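Local coordinates for protein glutathione S-transferase (Acinetobacter baumannii, PDB 4MP4) that probably conjugates glutathione to electrophilic substrates, as glutathione transferases do, at residues 166-178 with 186-198. Residues are numbered along the deposited sequence; the frame is centred on the assembly and turned at random.
Sequences VDAELALMLQRLI and ERLKNYALQQWQR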
# COMPACT_ATOMS: atom_id res chain seq x y z
N VAL A 166 8.97 7.12 -7.87
CA VAL A 166 8.91 7.51 -6.47
C VAL A 166 9.38 8.96 -6.31
O VAL A 166 9.00 9.65 -5.35
CB VAL A 166 9.71 6.54 -5.54
CG1 VAL A 166 9.50 6.90 -4.09
CG2 VAL A 166 9.26 5.11 -5.75
N ASP A 167 10.18 9.45 -7.27
CA ASP A 167 10.54 10.87 -7.24
C ASP A 167 9.28 11.71 -7.39
O ASP A 167 9.08 12.71 -6.67
CB ASP A 167 11.58 11.24 -8.31
CG ASP A 167 12.96 10.63 -8.03
OD1 ASP A 167 13.63 11.05 -7.04
OD2 ASP A 167 13.38 9.74 -8.83
N ALA A 168 8.40 11.28 -8.29
CA ALA A 168 7.18 12.02 -8.56
C ALA A 168 6.24 11.96 -7.35
O ALA A 168 5.54 12.93 -7.04
CB ALA A 168 6.50 11.51 -9.83
N GLU A 169 6.26 10.83 -6.65
CA GLU A 169 5.38 10.62 -5.49
C GLU A 169 5.85 11.44 -4.29
O GLU A 169 5.03 12.01 -3.56
CB GLU A 169 5.29 9.14 -5.12
CG GLU A 169 4.72 8.23 -6.20
CD GLU A 169 4.99 6.73 -5.92
OE1 GLU A 169 5.82 6.43 -5.04
OE2 GLU A 169 4.38 5.86 -6.58
N LEU A 170 7.16 11.51 -4.09
CA LEU A 170 7.74 12.25 -2.98
C LEU A 170 7.56 13.75 -3.20
O LEU A 170 7.15 14.47 -2.29
CB LEU A 170 9.23 11.92 -2.81
CG LEU A 170 9.97 12.65 -1.68
CD1 LEU A 170 9.42 12.27 -0.30
CD2 LEU A 170 11.46 12.37 -1.74
N ALA A 171 7.85 14.21 -4.41
CA ALA A 171 7.65 15.61 -4.75
C ALA A 171 6.22 16.06 -4.48
O ALA A 171 6.01 17.12 -3.90
CB ALA A 171 8.03 15.90 -6.20
N LEU A 172 5.24 15.27 -4.90
CA LEU A 172 3.85 15.66 -4.68
C LEU A 172 3.59 15.79 -3.18
O LEU A 172 2.95 16.75 -2.73
CB LEU A 172 2.86 14.69 -5.35
CG LEU A 172 1.39 15.06 -5.10
CD1 LEU A 172 0.52 14.70 -6.31
CD2 LEU A 172 0.82 14.45 -3.76
N MET A 173 4.10 14.84 -2.41
CA MET A 173 3.97 14.87 -0.95
C MET A 173 4.57 16.14 -0.39
O MET A 173 3.94 16.81 0.42
CB MET A 173 4.65 13.65 -0.32
CG MET A 173 4.31 13.47 1.14
SD MET A 173 2.54 13.22 1.51
CE MET A 173 2.32 11.47 1.24
N LEU A 174 5.77 16.48 -0.84
CA LEU A 174 6.42 17.71 -0.37
C LEU A 174 5.66 18.97 -0.80
O LEU A 174 5.60 19.95 -0.07
CB LEU A 174 7.88 17.76 -0.84
CG LEU A 174 8.88 16.82 -0.17
CD1 LEU A 174 10.16 16.74 -0.98
CD2 LEU A 174 9.18 17.30 1.22
N GLN A 175 5.05 18.90 -1.99
CA GLN A 175 4.31 20.02 -2.55
C GLN A 175 3.09 20.37 -1.72
O GLN A 175 2.66 21.52 -1.71
CB GLN A 175 3.92 19.73 -4.01
CG GLN A 175 5.04 20.04 -5.04
CD GLN A 175 5.27 21.54 -5.25
OE1 GLN A 175 5.43 22.30 -4.29
NE2 GLN A 175 5.28 21.96 -6.50
N ARG A 176 2.54 19.38 -1.02
CA ARG A 176 1.42 19.60 -0.12
C ARG A 176 1.81 20.63 0.92
O ARG A 176 0.99 21.42 1.38
CB ARG A 176 1.00 18.29 0.59
CG ARG A 176 0.63 17.18 -0.36
CD ARG A 176 0.39 15.84 0.35
NE ARG A 176 -1.03 15.69 0.56
CZ ARG A 176 -1.78 14.75 0.00
NH1 ARG A 176 -1.23 13.82 -0.75
NH2 ARG A 176 -3.08 14.73 0.24
N LEU A 177 3.08 20.63 1.28
CA LEU A 177 3.59 21.55 2.28
C LEU A 177 4.06 22.85 1.65
O LEU A 177 3.74 23.95 2.10
CB LEU A 177 4.74 20.88 3.01
CG LEU A 177 4.35 19.79 4.00
CD1 LEU A 177 5.57 19.00 4.43
CD2 LEU A 177 3.66 20.44 5.21
N ILE A 178 4.84 22.71 0.58
CA ILE A 178 5.44 23.86 -0.08
C ILE A 178 4.37 24.82 -0.62
O ILE A 178 4.40 26.02 -0.33
CB ILE A 178 6.36 23.40 -1.22
CG1 ILE A 178 7.54 22.61 -0.64
CG2 ILE A 178 6.83 24.59 -2.03
CD1 ILE A 178 8.24 21.71 -1.62
N GLU A 186 15.32 24.57 2.14
CA GLU A 186 15.73 24.98 0.79
C GLU A 186 16.11 23.79 -0.09
O GLU A 186 15.77 23.75 -1.28
CB GLU A 186 16.89 25.98 0.85
CG GLU A 186 16.49 27.39 1.27
CD GLU A 186 15.44 28.02 0.34
OE1 GLU A 186 15.49 27.75 -0.88
OE2 GLU A 186 14.57 28.77 0.85
N ARG A 187 16.80 22.83 0.49
CA ARG A 187 17.28 21.66 -0.25
C ARG A 187 16.11 20.84 -0.80
O ARG A 187 16.18 20.35 -1.93
CB ARG A 187 18.18 20.80 0.65
CG ARG A 187 18.29 19.36 0.24
CD ARG A 187 19.35 19.20 -0.80
NE ARG A 187 19.40 17.83 -1.30
CZ ARG A 187 18.79 17.42 -2.41
NH1 ARG A 187 18.07 18.28 -3.13
NH2 ARG A 187 18.91 16.16 -2.80
N LEU A 188 15.05 20.72 -0.01
CA LEU A 188 13.88 19.94 -0.41
C LEU A 188 12.95 20.68 -1.36
O LEU A 188 12.25 20.04 -2.16
CB LEU A 188 13.11 19.44 0.81
CG LEU A 188 13.88 18.41 1.64
CD1 LEU A 188 13.12 18.05 2.90
CD2 LEU A 188 14.18 17.18 0.78
N LYS A 189 12.92 22.01 -1.30
CA LYS A 189 12.17 22.79 -2.29
C LYS A 189 12.82 22.62 -3.66
O LYS A 189 12.15 22.35 -4.65
CB LYS A 189 12.12 24.26 -1.92
CG LYS A 189 11.14 24.57 -0.80
CD LYS A 189 11.15 26.04 -0.46
CE LYS A 189 10.32 26.36 0.76
NZ LYS A 189 10.47 27.80 1.13
N ASN A 190 14.14 22.78 -3.70
CA ASN A 190 14.89 22.57 -4.94
C ASN A 190 14.61 21.20 -5.56
O ASN A 190 14.34 21.12 -6.76
CB ASN A 190 16.39 22.77 -4.71
CG ASN A 190 16.76 24.23 -4.49
OD1 ASN A 190 16.07 25.14 -4.96
ND2 ASN A 190 17.86 24.46 -3.78
N TYR A 191 14.67 20.15 -4.74
CA TYR A 191 14.34 18.80 -5.20
C TYR A 191 12.93 18.72 -5.75
O TYR A 191 12.70 18.23 -6.86
CB TYR A 191 14.46 17.78 -4.05
CG TYR A 191 13.94 16.41 -4.43
CD1 TYR A 191 14.65 15.58 -5.29
CD2 TYR A 191 12.73 15.94 -3.93
CE1 TYR A 191 14.18 14.34 -5.65
CE2 TYR A 191 12.24 14.69 -4.27
CZ TYR A 191 12.97 13.89 -5.14
OH TYR A 191 12.49 12.64 -5.50
N ALA A 192 11.97 19.19 -4.96
CA ALA A 192 10.57 19.11 -5.35
C ALA A 192 10.29 19.92 -6.62
O ALA A 192 9.62 19.44 -7.52
CB ALA A 192 9.69 19.56 -4.21
N LEU A 193 10.81 21.15 -6.70
CA LEU A 193 10.55 22.02 -7.85
C LEU A 193 11.08 21.39 -9.12
O LEU A 193 10.42 21.39 -10.15
CB LEU A 193 11.17 23.41 -7.66
CG LEU A 193 11.38 24.19 -8.98
CD1 LEU A 193 10.05 24.64 -9.64
CD2 LEU A 193 12.34 25.38 -8.82
N GLN A 194 12.28 20.86 -9.04
CA GLN A 194 12.87 20.20 -10.18
C GLN A 194 12.04 18.98 -10.58
O GLN A 194 11.79 18.76 -11.76
CB GLN A 194 14.32 19.80 -9.88
CG GLN A 194 14.86 18.82 -10.89
CD GLN A 194 16.34 18.54 -10.71
OE1 GLN A 194 16.90 17.71 -11.42
NE2 GLN A 194 16.98 19.22 -9.76
N GLN A 195 11.60 18.21 -9.60
CA GLN A 195 10.76 17.06 -9.92
C GLN A 195 9.47 17.48 -10.63
O GLN A 195 8.99 16.79 -11.51
CB GLN A 195 10.47 16.22 -8.67
CG GLN A 195 11.73 15.54 -8.11
CD GLN A 195 12.52 14.78 -9.18
OE1 GLN A 195 11.95 14.20 -10.09
NE2 GLN A 195 13.85 14.80 -9.06
N TRP A 196 8.95 18.64 -10.24
CA TRP A 196 7.70 19.17 -10.79
C TRP A 196 7.85 19.59 -12.25
O TRP A 196 6.86 19.67 -12.98
CB TRP A 196 7.20 20.35 -9.93
CG TRP A 196 5.73 20.36 -9.70
CD1 TRP A 196 4.85 21.34 -10.05
CD2 TRP A 196 4.95 19.33 -9.06
NE1 TRP A 196 3.57 20.98 -9.67
CE2 TRP A 196 3.61 19.75 -9.06
CE3 TRP A 196 5.27 18.08 -8.50
CZ2 TRP A 196 2.57 18.98 -8.51
CZ3 TRP A 196 4.23 17.31 -7.95
CH2 TRP A 196 2.91 17.76 -7.97
N GLN A 197 9.09 19.86 -12.67
CA GLN A 197 9.36 20.33 -14.03
C GLN A 197 9.63 19.18 -14.97
O GLN A 197 9.83 19.38 -16.16
CB GLN A 197 10.56 21.30 -14.04
CG GLN A 197 10.30 22.58 -13.28
CD GLN A 197 9.22 23.44 -13.92
OE1 GLN A 197 9.12 23.52 -15.16
NE2 GLN A 197 8.41 24.10 -13.09
N ARG A 198 9.63 17.97 -14.44
CA ARG A 198 9.66 16.76 -15.26
C ARG A 198 8.50 16.87 -16.25
O ARG A 198 7.39 17.22 -15.86
CB ARG A 198 9.51 15.54 -14.35
CG ARG A 198 9.63 14.20 -15.03
CD ARG A 198 11.03 13.64 -14.88
NE ARG A 198 11.14 12.34 -15.53
CZ ARG A 198 12.30 11.76 -15.85
NH1 ARG A 198 13.44 12.36 -15.55
NH2 ARG A 198 12.30 10.58 -16.45
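Helices 166-178 and 186-196 pack at a steep angle, their axes 8.8 Å apart and crossing at -121°, with the CA atoms of Ala171 and Ala192 4.6 Å apart. The small methyls permit this approach: Ala171 CB rests 3.5 Å from Gln195 CB, while Ala192 CB meets Leu174 CB. Ile178 CD1 lies 3.7 Å from Ala192 CB. Tyr191, its CG anti to the backbone N (chi1 171°), crosses Asp167 at about a right angle and donates a very short hydrogen bond from OH to OD1, which lies in the ring plane. The same OD1 accepts from Leu159 N and OD2 from Ser164 N, so three bonds grip the buried carboxylate. The Ser164 bond is consistent with the N-capping box (Ser/Thr-X-X-Asp) of this helix in the all-helical C-terminal domain of glutathione transferases. Leu170 CD2 packs 3.5 Å from Tyr191 CE2, and Leu174 CD1 touches the ring edge at CD2. Two turns on from Asp167, Gln175 CG lies over the six-membered ring of Trp196 in a CH-pi contact, 4.0 Å from its centroid. The bend at chi2 (-73°) swings NE2 over the indole near Trp196 CG, the amide almost perpendicular to the ring; OE1 accepts from Gln179 NE2. Trp196 CZ3 abuts Leu172.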